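Local structure of microbial serine proteinases; subtilisin (Bacillus subtilis, 2GKO) at residues S45-E49 against P94-L98; C65-Q69 against K102-G108; L139-E144 against G177-L182. The protein cleaves peptide bonds as a psychrophilic, calcium-loaded subtilisin, a serine endopeptidase of the subtilase family. All blocks are in the same frame, centred on the assembly; numbering follows the deposited sequence.

Contact 1 (S45-E49 against P94-L98); sequences SNNVE and PEADL. With CA (calcium ion), chain B.
Glu49 puts its CG anti to the backbone N (chi1 -168°) and runs on extended, while Asp97 swings its CG beside its own backbone N (chi1 -60°), and the two carboxylates converge on one calcium ion. Glu49 grips the ion with both oxygens, unequally: OE1 lies 2.2 Å from the calcium and OE2 2.7 Å. Asp97 gives a single oxygen, OD2, at 2.2 Å from the calcium. The carboxylate planes are turned 63° apart, and the cation lets Glu49 OE2 and Asp97 OD2 approach to 3.0 Å, a spacing probably costly without it. Three waters and Asn29 OD1 complete the site, and the indole NE1 of Trp99 donates to Glu49 OE1, which should help fix that carboxylate's rotation. The residues bearing these carboxylates belong to strands 48-53 and 97-102, parallel neighbours in the central sheet of the subtilisin fold, joined by a crossover that includes helix 71-80. Leu98 N donates to Asn47 O at 2.8 Å, and Glu49 N to Leu98 O at 2.9 Å, so Leu98 is held through both its N-H and its C=O. Val48 and Leu98 share one face of the sheet, where Val48 CG2 rests 4.2 Å from Leu98 CD2; Leu98 also packs on Leu80 and Val32. Before the strands begin, Asn47 ND2 donates to Pro94 O at 2.8 Å; the acceptor stays near the amide plane, but ND2 sits above the plane of the Pro94 carbonyl, off its lone pairs. Leu80 O is a second acceptor for ND2.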
# COMPACT_ATOMS: atom_id res chain seq x y z
N SER A 45 14.02 1.11 -11.46
CA SER A 45 14.12 1.95 -12.65
C SER A 45 13.35 1.40 -13.85
O SER A 45 12.71 2.14 -14.59
CB SER A 45 15.60 2.10 -13.03
OG SER A 45 15.72 2.89 -14.20
N ASN A 46 13.42 0.10 -14.03
CA ASN A 46 12.79 -0.52 -15.17
C ASN A 46 11.27 -0.53 -15.11
O ASN A 46 10.61 -0.78 -16.12
CB ASN A 46 13.29 -1.94 -15.32
CG ASN A 46 14.07 -2.14 -16.61
OD1 ASN A 46 15.01 -1.39 -16.93
ND2 ASN A 46 13.70 -3.17 -17.35
N ASN A 47 10.71 -0.31 -13.91
CA ASN A 47 9.26 -0.22 -13.75
C ASN A 47 8.74 1.22 -13.74
O ASN A 47 7.54 1.43 -13.72
CB ASN A 47 8.79 -0.95 -12.50
CG ASN A 47 8.76 -2.45 -12.71
OD1 ASN A 47 8.60 -2.91 -13.84
ND2 ASN A 47 8.88 -3.22 -11.63
N VAL A 48 9.64 2.19 -13.78
CA VAL A 48 9.19 3.59 -13.75
C VAL A 48 8.46 3.93 -15.05
O VAL A 48 9.00 3.81 -16.15
CB VAL A 48 10.35 4.55 -13.54
CG1 VAL A 48 9.88 5.98 -13.67
CG2 VAL A 48 11.00 4.33 -12.18
N GLU A 49 7.22 4.40 -14.91
CA GLU A 49 6.44 4.85 -16.05
C GLU A 49 6.10 6.34 -15.97
O GLU A 49 6.27 7.06 -16.95
CB GLU A 49 5.18 4.02 -16.16
CG GLU A 49 4.46 4.23 -17.48
CD GLU A 49 3.41 3.17 -17.65
OE1 GLU A 49 2.37 3.31 -17.04
OE2 GLU A 49 3.64 2.16 -18.35
N PRO A 94 6.41 -7.38 -9.34
CA PRO A 94 7.59 -6.81 -10.02
C PRO A 94 7.38 -6.45 -11.49
O PRO A 94 8.29 -5.87 -12.08
CB PRO A 94 8.62 -7.92 -9.88
CG PRO A 94 7.79 -9.17 -9.91
CD PRO A 94 6.62 -8.80 -9.01
N GLU A 95 6.26 -6.84 -12.07
CA GLU A 95 5.93 -6.46 -13.45
C GLU A 95 4.97 -5.28 -13.54
O GLU A 95 4.64 -4.83 -14.63
CB GLU A 95 5.31 -7.62 -14.18
CG GLU A 95 6.26 -8.81 -14.28
CD GLU A 95 5.57 -10.03 -14.87
OE1 GLU A 95 4.94 -9.91 -15.92
OE2 GLU A 95 5.68 -11.11 -14.26
N ALA A 96 4.51 -4.79 -12.40
CA ALA A 96 3.66 -3.59 -12.40
C ALA A 96 4.41 -2.33 -12.87
O ALA A 96 5.65 -2.26 -12.88
CB ALA A 96 3.04 -3.38 -11.03
N ASP A 97 3.64 -1.32 -13.27
CA ASP A 97 4.18 -0.06 -13.73
C ASP A 97 4.11 0.91 -12.56
O ASP A 97 3.05 1.07 -11.97
CB ASP A 97 3.34 0.51 -14.86
CG ASP A 97 3.25 -0.39 -16.07
OD1 ASP A 97 4.08 -1.32 -16.23
OD2 ASP A 97 2.37 -0.20 -16.94
N LEU A 98 5.21 1.58 -12.26
CA LEU A 98 5.24 2.56 -11.17
C LEU A 98 4.89 3.95 -11.66
O LEU A 98 5.51 4.46 -12.60
CB LEU A 98 6.63 2.59 -10.53
CG LEU A 98 6.89 3.64 -9.45
CD1 LEU A 98 5.91 3.44 -8.27
CD2 LEU A 98 8.33 3.56 -9.03
CA CA B . 1.14 1.48 -17.51
O HOH W 1 1.63 1.27 -19.75
O HOH W 2 -0.33 3.13 -18.23
O HOH W 3 -0.47 0.09 -17.93

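Contact 2 (C65-Q69 against K102-G108); sequences CTDRQ and KVLGDDG
Lys102 reaches from strand 97-102 towards the Thr66 carbonyl, with CG anti to the backbone N (chi1 -176°) and every later torsion extended. Its CB lies 4.2 Å from Cys65 CA. CD and CE both pass 3.3 Å from Thr66 O, and NZ then donates to Thr66 O at 2.8 Å, in the plane of that carbonyl. The ammonium also forms a salt bridge with Asp106: NZ lies 2.8 Å from OD2, on the syn side but somewhat out of the carboxylate plane, with a weak bond to OD1. Asp106 OD2 centres a salt-bridge network, for Arg68 NH1 also comes within 2.8 Å of it. That bond is weak and bent, 127° at the hydrogen, and the guanidinium and carboxylate planes stand 77° apart. Arg68 NH1 is 3.4 Å from Lys102 NZ, two like charges that the shared carboxylate probably reconciles. With an alanine in place of Lys102, Thr66 O would lose this donor, and Asp106, left to the weak bond from Arg68 and a water, is likely to be held less firmly. Gln69 meets Asp107 from the opposite direction, its CD 3.1 Å from Asp107 OD1, and three waters add links: Arg68 N to Asp106 OD1, Arg68 O to Asp107 OD1, Gln69 NE2 to Gly108 O. Asp67 closes an Asx turn on Gln69 N. The Cys65-Cys51 disulfide ties loop 65-69 to strand 48-53 ahead of helix 71-80, while 102-108 leads from strand 97-102 towards helix 112-129, Val103 packing on Leu33 of strand 29-34 and on Ile115 and Ala118 of that helix.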
# COMPACT_ATOMS: atom_id res chain seq x y z
N CYS A 65 10.11 13.74 -9.49
CA CYS A 65 9.50 13.05 -8.36
C CYS A 65 10.59 12.62 -7.36
O CYS A 65 10.52 11.53 -6.80
CB CYS A 65 8.72 11.82 -8.85
SG CYS A 65 9.71 10.63 -9.75
N THR A 66 11.55 13.50 -7.11
CA THR A 66 12.75 13.18 -6.34
C THR A 66 12.44 12.88 -4.89
O THR A 66 11.76 13.63 -4.22
CB THR A 66 13.75 14.34 -6.44
OG1 THR A 66 14.06 14.57 -7.83
CG2 THR A 66 15.07 13.98 -5.81
N ASP A 67 12.91 11.73 -4.42
CA ASP A 67 12.79 11.35 -3.04
C ASP A 67 14.07 11.72 -2.30
O ASP A 67 15.13 11.23 -2.64
CB ASP A 67 12.55 9.84 -2.97
CG ASP A 67 12.20 9.36 -1.60
OD1 ASP A 67 11.96 10.20 -0.69
OD2 ASP A 67 12.19 8.14 -1.35
N ARG A 68 13.94 12.57 -1.28
CA ARG A 68 15.05 12.96 -0.41
C ARG A 68 14.82 12.47 1.01
O ARG A 68 15.57 12.80 1.92
CB ARG A 68 15.21 14.47 -0.44
CG ARG A 68 15.59 14.99 -1.83
CD ARG A 68 15.49 16.48 -1.97
NE ARG A 68 15.89 16.89 -3.32
CZ ARG A 68 15.06 17.38 -4.24
NH1 ARG A 68 13.75 17.52 -3.99
NH2 ARG A 68 15.54 17.70 -5.44
N GLN A 69 13.77 11.69 1.21
CA GLN A 69 13.41 11.17 2.53
C GLN A 69 13.63 9.64 2.60
O GLN A 69 14.26 9.15 3.55
CB GLN A 69 11.93 11.50 2.81
CG GLN A 69 11.66 12.94 3.18
CD GLN A 69 11.74 13.13 4.69
OE1 GLN A 69 12.79 12.92 5.28
NE2 GLN A 69 10.62 13.51 5.30
N LYS A 102 4.91 12.55 -6.27
CA LYS A 102 5.42 13.17 -5.04
C LYS A 102 4.33 14.11 -4.52
O LYS A 102 3.97 15.06 -5.19
CB LYS A 102 6.74 13.89 -5.28
CG LYS A 102 7.37 14.48 -4.03
CD LYS A 102 8.75 15.02 -4.34
CE LYS A 102 9.39 15.55 -3.08
NZ LYS A 102 10.79 16.07 -3.31
N VAL A 103 3.80 13.79 -3.35
CA VAL A 103 2.78 14.60 -2.68
C VAL A 103 3.19 15.11 -1.30
O VAL A 103 2.48 15.95 -0.72
CB VAL A 103 1.45 13.81 -2.56
CG1 VAL A 103 1.05 13.29 -3.90
CG2 VAL A 103 1.53 12.67 -1.51
N LEU A 104 4.31 14.62 -0.77
CA LEU A 104 4.85 15.02 0.53
C LEU A 104 6.14 15.76 0.21
O LEU A 104 7.09 15.19 -0.31
CB LEU A 104 5.08 13.80 1.39
CG LEU A 104 3.88 12.89 1.63
CD1 LEU A 104 4.23 11.72 2.54
CD2 LEU A 104 2.75 13.67 2.24
N GLY A 105 6.10 17.06 0.43
CA GLY A 105 7.07 17.96 -0.16
C GLY A 105 8.16 18.24 0.81
O GLY A 105 7.97 18.09 2.03
N ASP A 106 9.31 18.67 0.29
CA ASP A 106 10.47 18.89 1.12
C ASP A 106 10.29 20.18 1.93
O ASP A 106 9.73 21.17 1.45
CB ASP A 106 11.80 18.94 0.32
CG ASP A 106 11.88 17.91 -0.81
OD1 ASP A 106 11.94 16.69 -0.55
OD2 ASP A 106 11.90 18.28 -2.01
N ASP A 107 10.66 20.12 3.20
CA ASP A 107 10.76 18.85 3.93
C ASP A 107 10.23 19.09 5.33
O ASP A 107 10.24 20.21 5.85
CB ASP A 107 12.17 18.24 3.88
CG ASP A 107 12.18 16.82 3.31
OD1 ASP A 107 12.84 15.94 3.92
OD2 ASP A 107 11.59 16.48 2.26
N GLY A 108 9.78 18.00 5.93
CA GLY A 108 8.57 18.02 6.72
C GLY A 108 7.71 17.13 5.84
O GLY A 108 8.07 15.95 5.69
O HOH W 4 11.34 13.67 -0.59
O HOH W 5 15.26 14.99 3.89
O HOH W 6 9.42 14.54 7.88

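Contact 3 (L139-E144 against G177-L182); sequences LGSSGE and GYPGAL. With NA (sodium ion), chain F.
Tyr178 lays its ring flat against Glu144: Glu144 CB stands 3.6 Å from the ring centroid and only 2° off its normal, a CH-pi contact over the middle of the face. With its CG anti to the backbone N (chi1 -174°), Glu144 runs outward across the ring, and its carboxylate ends nearly parallel to it, 12° away, against Leu182 CD2. Ala181 CB lies over the opposite face, towards its rim, and Ser142 O at the ring edge. At the backbone, Ser141 and Tyr178 form an isolated antiparallel hydrogen-bonded pair: Ser141 N to Tyr178 O and Tyr178 N to Ser141 O, both 2.9 Å. A side chain on Gly177 would run into Ser141 O. After the cis peptide bond before it, Pro179 packs its CD on Leu139 CD1 at 3.7 Å. Leu139 lines the phenylmethanesulfonic acid pocket; as in other subtilisins, the segment around it probably borders bound substrate. A water links Leu139 O to Gly180 N, in the type I turn 179-182 that gives Gly180 O and Leu182 O to a sodium ion, beside Ala185 O. Glu144 divides its chemistry, methylenes to the ring and carboxylate oxygens to Lys221 and Thr149, which is likely to favour the charged form.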
# COMPACT_ATOMS: atom_id res chain seq x y z
N LEU A 139 0.24 7.01 4.19
CA LEU A 139 0.21 8.27 4.90
C LEU A 139 -1.10 8.31 5.65
O LEU A 139 -2.05 7.60 5.34
CB LEU A 139 0.39 9.45 3.94
CG LEU A 139 -0.60 9.60 2.79
CD1 LEU A 139 -1.85 10.34 3.25
CD2 LEU A 139 0.03 10.33 1.59
N GLY A 140 -1.14 9.14 6.68
CA GLY A 140 -2.36 9.21 7.46
C GLY A 140 -2.34 10.37 8.41
O GLY A 140 -1.30 10.92 8.72
N SER A 141 -3.53 10.74 8.85
CA SER A 141 -3.71 11.76 9.87
C SER A 141 -4.97 11.39 10.65
O SER A 141 -5.82 10.69 10.15
CB SER A 141 -3.82 13.13 9.19
OG SER A 141 -4.66 14.03 9.86
N SER A 142 -5.06 11.85 11.89
CA SER A 142 -6.23 11.56 12.73
C SER A 142 -7.46 12.29 12.22
O SER A 142 -8.58 11.83 12.45
CB SER A 142 -5.97 11.98 14.18
OG SER A 142 -5.55 13.33 14.24
N GLY A 143 -7.23 13.40 11.53
CA GLY A 143 -8.30 14.23 11.00
C GLY A 143 -8.59 13.95 9.55
O GLY A 143 -7.70 13.61 8.76
N GLU A 144 -9.86 14.09 9.20
CA GLU A 144 -10.34 13.90 7.84
C GLU A 144 -10.34 15.20 7.03
O GLU A 144 -11.10 16.12 7.30
CB GLU A 144 -11.75 13.33 7.87
CG GLU A 144 -12.24 12.98 6.48
CD GLU A 144 -13.63 12.40 6.42
OE1 GLU A 144 -14.27 12.17 7.48
OE2 GLU A 144 -14.10 12.18 5.29
N GLY A 177 -6.92 6.19 11.17
CA GLY A 177 -6.92 7.53 10.63
C GLY A 177 -7.29 7.54 9.17
O GLY A 177 -7.74 6.53 8.62
N TYR A 178 -7.08 8.69 8.55
CA TYR A 178 -7.51 9.00 7.20
C TYR A 178 -6.29 9.19 6.29
O TYR A 178 -5.30 9.77 6.71
CB TYR A 178 -8.36 10.29 7.24
CG TYR A 178 -9.63 10.10 8.01
CD1 TYR A 178 -10.77 9.62 7.39
CD2 TYR A 178 -9.68 10.40 9.38
CE1 TYR A 178 -11.93 9.44 8.09
CE2 TYR A 178 -10.83 10.21 10.09
CZ TYR A 178 -11.95 9.73 9.45
OH TYR A 178 -13.12 9.53 10.17
N PRO A 179 -6.36 8.80 5.02
CA PRO A 179 -7.56 8.30 4.34
C PRO A 179 -7.97 6.85 4.56
O PRO A 179 -8.97 6.45 4.01
CB PRO A 179 -7.20 8.52 2.86
CG PRO A 179 -5.67 8.33 2.81
CD PRO A 179 -5.20 8.94 4.10
N GLY A 180 -7.20 6.07 5.33
CA GLY A 180 -7.51 4.67 5.57
C GLY A 180 -8.94 4.41 5.99
O GLY A 180 -9.57 3.46 5.50
N ALA A 181 -9.48 5.27 6.87
CA ALA A 181 -10.79 5.07 7.45
C ALA A 181 -11.93 5.38 6.49
O ALA A 181 -13.09 5.14 6.81
CB ALA A 181 -10.94 5.94 8.68
N LEU A 182 -11.62 5.93 5.32
CA LEU A 182 -12.64 6.21 4.31
C LEU A 182 -13.27 4.96 3.76
O LEU A 182 -12.62 3.94 3.60
CB LEU A 182 -12.07 7.02 3.17
CG LEU A 182 -11.54 8.37 3.55
CD1 LEU A 182 -10.91 9.03 2.35
CD2 LEU A 182 -12.65 9.24 4.16
NA NA F . -11.31 2.31 4.62
O HOH W 7 -4.38 6.41 6.32
O HOH W 8 -10.86 0.01 5.01
O HOH W 9 -12.80 2.03 6.44

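Overall arrangement
Contacts 1 and 2 share strand 97-102, one at its start and the other at its end, and their segments alternate along the chain, with centres about 20 Å apart. Contact 3 comes later in sequence and lies across the centre of the chain from contact 1, about 27 Å between centres and about 13 Å between nearest atoms. Contacts 2 and 3, centres about 19 Å apart, do meet, where Val103 CG2 packs 4.2 Å from Leu139 CD2. Both lie near the pocket that holds phenylmethanesulfonic acid: the ligand touches Leu139, Gly140 lies about 5 Å from it, and the Gln69 side chain lies about 8 Å from it. His71, two residues beyond Gln69, lines the same pocket.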